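Local structure of nucleoside 2-deoxyribosyltransferase (Enterococcus faecalis, 7M5H) at residues V67-L73 against V92-I98. The protein belongs to the nucleoside 2-deoxyribosyltransferase family and probably cleaves or transfers N-glycosidic bonds of deoxynucleosides or their monophosphates, perhaps as a 5-hydroxymethyl-dUMP N-hydrolase. Sequence-based numbering, arbitrary orientation.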
ATOM      1  N   VAL B  67      19.007   3.006 -14.976  1.00 41.78           N
ATOM      2  CA  VAL B  67      17.962   2.315 -15.727  1.00 43.73           C
ATOM      3  C   VAL B  67      18.224   2.425 -17.224  1.00 44.53           C
ATOM      4  O   VAL B  67      18.217   1.425 -17.950  1.00 44.50           O
ATOM      5  CB  VAL B  67      16.574   2.868 -15.356  1.00 42.93           C
ATOM      6  CG1 VAL B  67      15.510   2.302 -16.287  1.00 38.33           C
ATOM      7  CG2 VAL B  67      16.240   2.553 -13.905  1.00 36.90           C
ATOM      8  N   LEU B  68      18.474   3.647 -17.704  1.00 41.13           N
ATOM      9  CA  LEU B  68      18.641   3.875 -19.135  1.00 45.47           C
ATOM     10  C   LEU B  68      19.907   3.238 -19.691  1.00 47.28           C
ATOM     11  O   LEU B  68      19.961   2.948 -20.890  1.00 54.60           O
ATOM     12  CB  LEU B  68      18.647   5.377 -19.429  1.00 45.76           C
ATOM     13  CG  LEU B  68      17.377   6.149 -19.065  1.00 45.71           C
ATOM     14  CD1 LEU B  68      17.462   7.589 -19.551  1.00 45.22           C
ATOM     15  CD2 LEU B  68      16.149   5.459 -19.632  1.00 48.12           C
ATOM     16  N   ALA B  69      20.923   3.018 -18.858  1.00 53.65           N
ATOM     17  CA  ALA B  69      22.159   2.395 -19.312  1.00 55.70           C
ATOM     18  C   ALA B  69      22.077   0.876 -19.359  1.00 53.58           C
ATOM     19  O   ALA B  69      23.066   0.230 -19.726  1.00 55.45           O
ATOM     20  CB  ALA B  69      23.321   2.820 -18.408  1.00 49.46           C
ATOM     21  N   SER B  70      20.936   0.292 -19.016  1.00 54.52           N
ATOM     22  CA  SER B  70      20.791  -1.153 -18.949  0.53 51.58           C
ATOM     23  C   SER B  70      20.206  -1.699 -20.245  1.00 52.10           C
ATOM     24  O   SER B  70      19.509  -0.998 -20.983  1.00 50.67           O
ATOM     25  CB  SER B  70      19.904  -1.556 -17.769  0.53 48.64           C
ATOM     26  OG  SER B  70      18.579  -1.082 -17.942  0.53 43.19           O
ATOM     27  N   ASP B  71      20.508  -2.968 -20.516  1.00 51.71           N
ATOM     28  CA  ASP B  71      19.933  -3.676 -21.653  1.00 45.51           C
ATOM     29  C   ASP B  71      18.685  -4.456 -21.273  1.00 47.18           C
ATOM     30  O   ASP B  71      17.873  -4.771 -22.150  1.00 48.34           O
ATOM     31  CB  ASP B  71      20.962  -4.636 -22.256  1.00 49.41           C
ATOM     32  CG  ASP B  71      22.228  -3.934 -22.699  1.00 55.95           C
ATOM     33  OD1 ASP B  71      22.128  -2.953 -23.465  1.00 59.29           O
ATOM     34  OD2 ASP B  71      23.323  -4.360 -22.275  1.00 55.19           O
ATOM     35  N   LEU B  72      18.520  -4.765 -19.989  1.00 43.88           N
ATOM     36  CA  LEU B  72      17.394  -5.539 -19.492  1.00 42.41           C
ATOM     37  C   LEU B  72      17.108  -5.098 -18.065  1.00 50.41           C
ATOM     38  O   LEU B  72      18.034  -4.837 -17.294  1.00 45.70           O
ATOM     39  CB  LEU B  72      17.689  -7.044 -19.535  1.00 45.26           C
ATOM     40  CG  LEU B  72      16.674  -7.965 -18.856  1.00 45.29           C
ATOM     41  CD1 LEU B  72      15.354  -7.960 -19.614  1.00 42.78           C
ATOM     42  CD2 LEU B  72      17.222  -9.378 -18.725  1.00 48.54           C
ATOM     43  N   LEU B  73      15.828  -5.014 -17.721  1.00 42.54           N
ATOM     44  CA  LEU B  73      15.401  -4.616 -16.387  1.00 42.22           C
ATOM     45  C   LEU B  73      14.699  -5.795 -15.727  1.00 44.33           C
ATOM     46  O   LEU B  73      13.723  -6.323 -16.268  1.00 45.55           O
ATOM     47  CB  LEU B  73      14.480  -3.397 -16.450  1.00 37.85           C
ATOM     48  CG  LEU B  73      14.101  -2.734 -15.125  1.00 42.05           C
ATOM     49  CD1 LEU B  73      14.362  -1.239 -15.190  1.00 47.05           C
ATOM     50  CD2 LEU B  73      12.646  -3.004 -14.782  1.00 48.22           C
ATOM     51  N   VAL B  92       9.391   4.018 -17.332  1.00 31.61           N
ATOM     52  CA  VAL B  92      10.538   4.576 -18.042  1.00 31.43           C
ATOM     53  C   VAL B  92      11.118   3.545 -19.002  1.00 35.43           C
ATOM     54  O   VAL B  92      11.441   3.857 -20.155  1.00 35.11           O
ATOM     55  CB  VAL B  92      11.602   5.073 -17.045  1.00 31.23           C
ATOM     56  CG1 VAL B  92      12.877   5.461 -17.779  1.00 34.33           C
ATOM     57  CG2 VAL B  92      11.072   6.249 -16.238  1.00 32.25           C
ATOM     58  N   ALA B  93      11.251   2.298 -18.542  1.00 36.19           N
ATOM     59  CA  ALA B  93      11.849   1.258 -19.371  1.00 36.86           C
ATOM     60  C   ALA B  93      11.003   0.972 -20.604  1.00 37.13           C
ATOM     61  O   ALA B  93      11.540   0.794 -21.704  1.00 38.16           O
ATOM     62  CB  ALA B  93      12.046  -0.016 -18.551  1.00 33.00           C
ATOM     63  N   TYR B  94       9.679   0.924 -20.444  1.00 34.34           N
ATOM     64  CA  TYR B  94       8.812   0.653 -21.586  1.00 33.16           C
ATOM     65  C   TYR B  94       8.923   1.756 -22.630  1.00 35.87           C
ATOM     66  O   TYR B  94       9.085   1.482 -23.825  1.00 36.39           O
ATOM     67  CB  TYR B  94       7.359   0.492 -21.134  1.00 30.32           C
ATOM     68  CG  TYR B  94       6.397   0.436 -22.300  1.00 36.13           C
ATOM     69  CD1 TYR B  94       6.224  -0.737 -23.022  1.00 33.45           C
ATOM     70  CD2 TYR B  94       5.683   1.562 -22.696  1.00 33.99           C
ATOM     71  CE1 TYR B  94       5.358  -0.792 -24.099  1.00 34.95           C
ATOM     72  CE2 TYR B  94       4.816   1.516 -23.773  1.00 31.95           C
ATOM     73  CZ  TYR B  94       4.658   0.336 -24.469  1.00 37.76           C
ATOM     74  OH  TYR B  94       3.795   0.281 -25.541  1.00 42.36           O
ATOM     75  N   ALA B  95       8.832   3.015 -22.195  1.00 31.66           N
ATOM     76  CA  ALA B  95       8.858   4.127 -23.138  1.00 40.06           C
ATOM     77  C   ALA B  95      10.194   4.219 -23.865  1.00 41.62           C
ATOM     78  O   ALA B  95      10.247   4.694 -25.004  1.00 43.45           O
ATOM     79  CB  ALA B  95       8.552   5.436 -22.413  1.00 36.87           C
ATOM     80  N   LYS B  96      11.275   3.769 -23.234  1.00 39.92           N
ATOM     81  CA  LYS B  96      12.586   3.751 -23.867  1.00 39.49           C
ATOM     82  C   LYS B  96      12.869   2.451 -24.608  1.00 41.86           C
ATOM     83  O   LYS B  96      13.926   2.332 -25.237  1.00 44.62           O
ATOM     84  CB  LYS B  96      13.679   3.996 -22.822  1.00 43.25           C
ATOM     85  CG  LYS B  96      13.663   5.396 -22.234  1.00 45.99           C
ATOM     86  CD  LYS B  96      13.945   6.444 -23.298  1.00 50.21           C
ATOM     87  CE  LYS B  96      13.993   7.839 -22.698  1.00 55.22           C
ATOM     88  NZ  LYS B  96      14.297   8.876 -23.723  1.00 68.67           N
ATOM     89  N   GLY B  97      11.960   1.481 -24.554  1.00 42.98           N
ATOM     90  CA  GLY B  97      12.151   0.238 -25.273  1.00 42.48           C
ATOM     91  C   GLY B  97      13.074  -0.754 -24.607  1.00 41.72           C
ATOM     92  O   GLY B  97      13.623  -1.626 -25.287  1.00 44.53           O
ATOM     93  N   ILE B  98      13.264  -0.656 -23.296  1.00 40.82           N
ATOM     94  CA  ILE B  98      14.123  -1.572 -22.556  1.00 41.71           C
ATOM     95  C   ILE B  98      13.250  -2.705 -22.019  1.00 40.71           C
ATOM     96  O   ILE B  98      12.323  -2.432 -21.239  1.00 35.76           O
ATOM     97  CB  ILE B  98      14.860  -0.858 -21.418  1.00 39.09           C
ATOM     98  CG1 ILE B  98      15.768   0.237 -21.985  1.00 38.63           C
ATOM     99  CG2 ILE B  98      15.663  -1.851 -20.593  1.00 41.56           C
ATOM    100  CD1 ILE B  98      16.446   1.084 -20.928  1.00 39.37           C
TER
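Ile98 packs into the bend between helix 56-68 and strand 72-76, against the carbonyl oxygens of Val67 and Ser70, a worked example of how one branched side chain can serve two neighbouring surfaces. Ile98 CD1 lies 3.5 Å from Val67 O, and Ile98 CD1 is 3.7 Å from Ser70 O. CG1 lies anti to the carbonyl carbon (chi1 -62°) and the extended chi2 carries CD1 on to the Val67 oxygen, while CG2, anti to the backbone N, lies along the backbone from Ser70 to Leu73. On the outer flank, CD2 of Leu68 meets CG of Lys96 at 3.6 Å and CG1 of Val92 at 3.8 Å, crossing the valine at about a right angle; the bent lysine chain carries NZ onward to a bound glycerol. Deeper in, Leu73 CD1 rests 4.3 Å from Ala93 CB. The contact lies in a Rossmann-like fold, at the beta-alpha-beta unit of strand 72-76, helix 84-96 and strand 100-103. What positions Ile98 is a Schellman motif at Gly97, whose positive phi turns the chain out of helix 84-96 while Ile98 N bonds back to Ala93 O at 2.8 Å and Gly97 N to Tyr94 O. Within the bend, Ser70 N donates to Val67 O at 3.1 Å; in the modelled conformer Ser70 OG also points at this oxygen at a short distance, less certainly because the serine has two conformers. Farther out, Asp71 OD2 takes the backbone N-H of Lys6, anchoring the bend to strand 5-10, and Tyr8 packs on Val67, Ser70 and Leu73.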